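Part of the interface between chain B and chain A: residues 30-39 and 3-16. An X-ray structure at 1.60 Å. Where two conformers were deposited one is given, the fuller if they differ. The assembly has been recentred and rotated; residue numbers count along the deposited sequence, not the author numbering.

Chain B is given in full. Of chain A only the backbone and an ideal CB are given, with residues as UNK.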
# COMPACT_ATOMS: atom_id res chain seq x y z
N SER B 30 21.14 20.30 -8.94
CA SER B 30 21.86 20.55 -10.20
C SER B 30 20.92 21.13 -11.22
O SER B 30 19.93 20.49 -11.57
CB SER B 30 22.46 19.25 -10.75
OG SER B 30 22.85 19.34 -12.12
N GLU B 31 21.23 22.32 -11.73
CA GLU B 31 20.45 22.96 -12.81
C GLU B 31 20.27 22.04 -14.04
O GLU B 31 19.16 21.93 -14.57
CB GLU B 31 21.10 24.28 -13.25
CG GLU B 31 21.06 25.38 -12.21
CD GLU B 31 21.55 26.73 -12.72
OE1 GLU B 31 22.14 26.77 -13.82
OE2 GLU B 31 21.34 27.75 -12.03
N GLU B 32 21.36 21.39 -14.47
CA GLU B 32 21.34 20.46 -15.63
C GLU B 32 20.42 19.29 -15.36
O GLU B 32 19.61 18.93 -16.23
CB GLU B 32 22.75 19.94 -16.02
CG GLU B 32 23.49 20.79 -17.07
CD GLU B 32 23.72 22.22 -16.66
OE1 GLU B 32 23.76 22.53 -15.45
OE2 GLU B 32 23.90 23.06 -17.58
N ALA B 33 20.53 18.71 -14.16
CA ALA B 33 19.67 17.57 -13.76
C ALA B 33 18.18 17.94 -13.72
O ALA B 33 17.33 17.15 -14.16
CB ALA B 33 20.13 16.97 -12.43
N LEU B 34 17.88 19.12 -13.18
CA LEU B 34 16.51 19.65 -13.13
C LEU B 34 15.92 19.80 -14.55
O LEU B 34 14.78 19.42 -14.79
CB LEU B 34 16.47 21.00 -12.40
CG LEU B 34 16.75 20.99 -10.90
CD1 LEU B 34 17.04 22.41 -10.42
CD2 LEU B 34 15.61 20.37 -10.14
N VAL B 35 16.72 20.35 -15.47
CA VAL B 35 16.25 20.52 -16.85
C VAL B 35 16.10 19.18 -17.54
O VAL B 35 15.07 18.94 -18.17
CB VAL B 35 17.18 21.44 -17.67
CG1 VAL B 35 16.67 21.54 -19.11
CG2 VAL B 35 17.22 22.79 -17.05
N LYS B 36 17.11 18.32 -17.42
CA LYS B 36 17.08 16.98 -18.05
C LYS B 36 15.92 16.12 -17.55
O LYS B 36 15.28 15.43 -18.35
CB LYS B 36 18.40 16.24 -17.89
CG LYS B 36 19.48 16.78 -18.80
CD LYS B 36 20.81 16.06 -18.61
CE LYS B 36 21.87 16.60 -19.59
NZ LYS B 36 23.19 15.94 -19.41
N THR B 37 15.64 16.21 -16.25
CA THR B 37 14.53 15.48 -15.62
C THR B 37 13.16 15.94 -16.18
O THR B 37 12.34 15.12 -16.55
CB THR B 37 14.59 15.57 -14.07
OG1 THR B 37 15.83 15.01 -13.62
CG2 THR B 37 13.43 14.79 -13.45
N VAL B 38 12.97 17.26 -16.31
CA VAL B 38 11.75 17.84 -16.88
C VAL B 38 11.52 17.39 -18.34
O VAL B 38 10.44 16.96 -18.70
CB VAL B 38 11.76 19.40 -16.82
CG1 VAL B 38 10.62 20.02 -17.64
CG2 VAL B 38 11.70 19.90 -15.36
N GLU B 39 12.56 17.52 -19.16
CA GLU B 39 12.49 17.13 -20.57
C GLU B 39 12.23 15.64 -20.71
O GLU B 39 11.31 15.24 -21.45
CB GLU B 39 13.78 17.50 -21.29
CG GLU B 39 13.99 19.01 -21.36
CD GLU B 39 15.32 19.41 -21.98
OE1 GLU B 39 16.33 18.68 -21.84
OE2 GLU B 39 15.34 20.50 -22.59
N UNK A 3 12.86 27.21 -22.54
CA UNK A 3 14.34 27.21 -22.46
C UNK A 3 14.83 26.99 -21.04
O UNK A 3 14.03 27.01 -20.09
CB UNK A 3 14.90 28.53 -22.99
N UNK A 4 16.14 26.76 -20.89
CA UNK A 4 16.76 26.44 -19.59
C UNK A 4 16.39 27.42 -18.47
O UNK A 4 15.95 27.00 -17.40
CB UNK A 4 18.28 26.41 -19.74
N UNK A 5 16.54 28.71 -18.74
CA UNK A 5 16.25 29.74 -17.75
C UNK A 5 14.77 29.82 -17.35
O UNK A 5 14.47 30.03 -16.17
CB UNK A 5 16.70 31.10 -18.29
N UNK A 6 13.85 29.64 -18.31
CA UNK A 6 12.41 29.64 -18.03
C UNK A 6 12.05 28.45 -17.10
O UNK A 6 11.25 28.62 -16.18
CB UNK A 6 11.62 29.56 -19.34
N UNK A 7 12.68 27.30 -17.32
CA UNK A 7 12.48 26.11 -16.47
C UNK A 7 12.93 26.39 -15.04
O UNK A 7 12.15 26.18 -14.08
CB UNK A 7 13.24 24.91 -17.03
N UNK A 8 14.16 26.87 -14.90
CA UNK A 8 14.75 27.20 -13.60
C UNK A 8 13.99 28.29 -12.84
O UNK A 8 13.83 28.18 -11.63
CB UNK A 8 16.20 27.64 -13.80
N UNK A 9 13.54 29.34 -13.55
CA UNK A 9 12.72 30.39 -12.92
C UNK A 9 11.40 29.82 -12.38
O UNK A 9 11.01 30.14 -11.26
CB UNK A 9 12.43 31.51 -13.92
N UNK A 10 10.74 28.97 -13.17
CA UNK A 10 9.47 28.30 -12.76
C UNK A 10 9.69 27.47 -11.48
O UNK A 10 8.93 27.60 -10.48
CB UNK A 10 8.95 27.40 -13.88
N UNK A 11 10.72 26.62 -11.52
CA UNK A 11 11.18 25.79 -10.40
C UNK A 11 11.48 26.62 -9.15
O UNK A 11 10.94 26.35 -8.07
CB UNK A 11 12.43 25.01 -10.81
N UNK A 12 12.31 27.65 -9.28
CA UNK A 12 12.65 28.51 -8.11
C UNK A 12 11.45 29.17 -7.44
O UNK A 12 11.44 29.32 -6.20
CB UNK A 12 13.62 29.61 -8.55
N UNK A 13 10.46 29.58 -8.25
CA UNK A 13 9.23 30.20 -7.76
C UNK A 13 8.48 29.19 -6.88
O UNK A 13 8.02 29.52 -5.78
CB UNK A 13 8.35 30.67 -8.92
N UNK A 14 8.40 27.94 -7.34
CA UNK A 14 7.72 26.89 -6.57
C UNK A 14 8.39 26.69 -5.21
O UNK A 14 7.69 26.66 -4.20
CB UNK A 14 7.71 25.57 -7.35
N UNK A 15 9.72 26.59 -5.19
CA UNK A 15 10.45 26.40 -3.93
C UNK A 15 10.27 27.59 -2.99
O UNK A 15 10.16 27.39 -1.79
CB UNK A 15 11.94 26.18 -4.21
N UNK A 16 10.23 28.81 -3.55
CA UNK A 16 10.00 30.02 -2.74
C UNK A 16 8.66 29.92 -2.02
O UNK A 16 8.58 30.10 -0.82
CB UNK A 16 10.04 31.28 -3.61

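Position 3 precedes the helix, with phi/psi of -79/170, and its CB points away from chain B. Ser, Thr, Asp or Asn would suit an N-cap. It is D3(A), whose OD1 accepts from the backbone N of position 6 at 3.0 Å.

Position 4 has its CB sideways, with the ideal CB 4.6 Å from V35(B) CG2. Beyond lie the carboxylates of E31(B) and E32(B). A long basic chain, Lys or Arg, fits best. It is K4(A), all four chi angles t. Its CG packs 3.9 Å from V35(B) CG2. Its NZ donates to E32(B) OE2 at 2.7 Å, a salt bridge, and makes a longer one to E31(B) OE1 at 3.9 Å.

Position 5 points away, so many polar residues would do. It is Q5(A). A water donates to its OE1 at 3.3 Å and to E31(B) OE1 at 3.0 Å, linking the chains. Position 6 is out of reach and open to many residues; it is A6(A).

Position 7 points toward chain B, its ideal CB 4.5 Å from V35(B) CG2. V35(B) and V38(B) offer methyl groups, so Ile, Leu, Val or Met would suit. It is I7(A), with CD1 4.0 Å from V35(B) CG1.

Position 8 also points toward chain B, between the aliphatic L34(B) and the E31(B) side chain. Leu or Met would fill the space; a basic chain could address the acid. It is L8(A): CD2 meets L34(B) CD1 at 4.0 Å, and CD1 lies 3.5 Å from E31(B) CD.

Positions 9 and 10 are out of reach, and helix-compatible polar residues suit them. They are D9(A) and N10(A). D9(A) OD1 accepts a weak hydrogen bond from Q5(A) NE2 at 2.8 Å.

Position 11 points toward chain B, its ideal CB 5.3 Å from L34(B) CD1. A branched or long aliphatic chain would bridge that gap. I11(A) does so: CD1 is 3.9 Å from L34(B) CB.

Position 12 is sideways with little nearby, so the choice is wide. It is H12(A). Positions 13 and 14 are out of reach and little constrained: Q13(A) and T14(A).

Position 15 points toward chain B, but nothing there lies within 5.5 Å of the ideal CB. A long reach is needed; Trp suits, and Tyr or Arg could also extend that far. W15(A) brings CH2 to 3.8 Å from L34(B) CD1. Position 16 is out of reach, and most helix-compatible residues would do; it is Q16(A).

Chain A 3-16: DKQAILDNIHQTWQ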
# COMPACT_ATOMS: atom_id res chain seq x y z
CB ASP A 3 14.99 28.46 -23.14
CG ASP A 3 14.63 29.81 -22.49
OD1 ASP A 3 14.22 29.89 -21.30
OD2 ASP A 3 14.80 30.83 -23.19
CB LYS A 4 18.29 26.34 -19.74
CG LYS A 4 19.04 25.96 -18.45
CD LYS A 4 20.55 25.88 -18.64
CE LYS A 4 21.24 25.58 -17.32
NZ LYS A 4 22.71 25.46 -17.45
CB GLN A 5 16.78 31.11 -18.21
CG GLN A 5 16.88 32.14 -17.09
CD GLN A 5 17.80 31.71 -15.96
OE1 GLN A 5 18.82 31.04 -16.18
NE2 GLN A 5 17.43 32.06 -14.73
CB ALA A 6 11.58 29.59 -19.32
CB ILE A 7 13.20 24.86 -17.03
CG1 ILE A 7 12.48 24.41 -18.30
CG2 ILE A 7 13.27 23.72 -15.97
CD1 ILE A 7 13.11 23.26 -19.04
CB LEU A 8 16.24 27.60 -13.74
CG LEU A 8 17.19 26.50 -14.21
CD1 LEU A 8 18.57 27.09 -14.47
CD2 LEU A 8 17.30 25.37 -13.17
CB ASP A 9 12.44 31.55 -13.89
CG ASP A 9 13.70 32.37 -14.21
OD1 ASP A 9 14.79 32.06 -13.70
OD2 ASP A 9 13.58 33.33 -14.99
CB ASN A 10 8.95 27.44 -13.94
CG ASN A 10 7.57 26.81 -13.69
OD1 ASN A 10 7.41 25.95 -12.81
ND2 ASN A 10 6.60 27.18 -14.50
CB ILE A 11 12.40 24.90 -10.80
CG1 ILE A 11 11.91 23.75 -11.71
CG2 ILE A 11 13.10 24.31 -9.54
CD1 ILE A 11 13.00 22.78 -12.20
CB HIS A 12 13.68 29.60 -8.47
CG HIS A 12 15.01 29.05 -8.87
ND1 HIS A 12 15.84 29.68 -9.77
CD2 HIS A 12 15.63 27.89 -8.52
CE1 HIS A 12 16.93 28.95 -9.93
NE2 HIS A 12 16.82 27.86 -9.19
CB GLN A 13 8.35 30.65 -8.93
CG GLN A 13 7.05 31.42 -8.57
CD GLN A 13 7.21 32.93 -8.44
OE1 GLN A 13 6.27 33.66 -8.73
NE2 GLN A 13 8.40 33.39 -8.06
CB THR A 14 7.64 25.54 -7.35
OG1 THR A 14 6.77 25.70 -8.47
CG2 THR A 14 7.09 24.43 -6.46
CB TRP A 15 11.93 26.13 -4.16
CG TRP A 15 12.22 24.85 -4.87
CD1 TRP A 15 11.44 23.71 -4.88
CD2 TRP A 15 13.42 24.51 -5.57
NE1 TRP A 15 12.06 22.72 -5.58
CE2 TRP A 15 13.27 23.18 -6.02
CE3 TRP A 15 14.59 25.21 -5.91
CZ2 TRP A 15 14.25 22.53 -6.78
CZ3 TRP A 15 15.58 24.55 -6.65
CH2 TRP A 15 15.40 23.23 -7.08
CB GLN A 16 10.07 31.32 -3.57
CG GLN A 16 11.47 31.76 -3.97
CD GLN A 16 11.47 33.02 -4.83
OE1 GLN A 16 12.37 33.22 -5.65
NE2 GLN A 16 10.47 33.87 -4.64
O HOH W 1 21.50 29.41 -15.17
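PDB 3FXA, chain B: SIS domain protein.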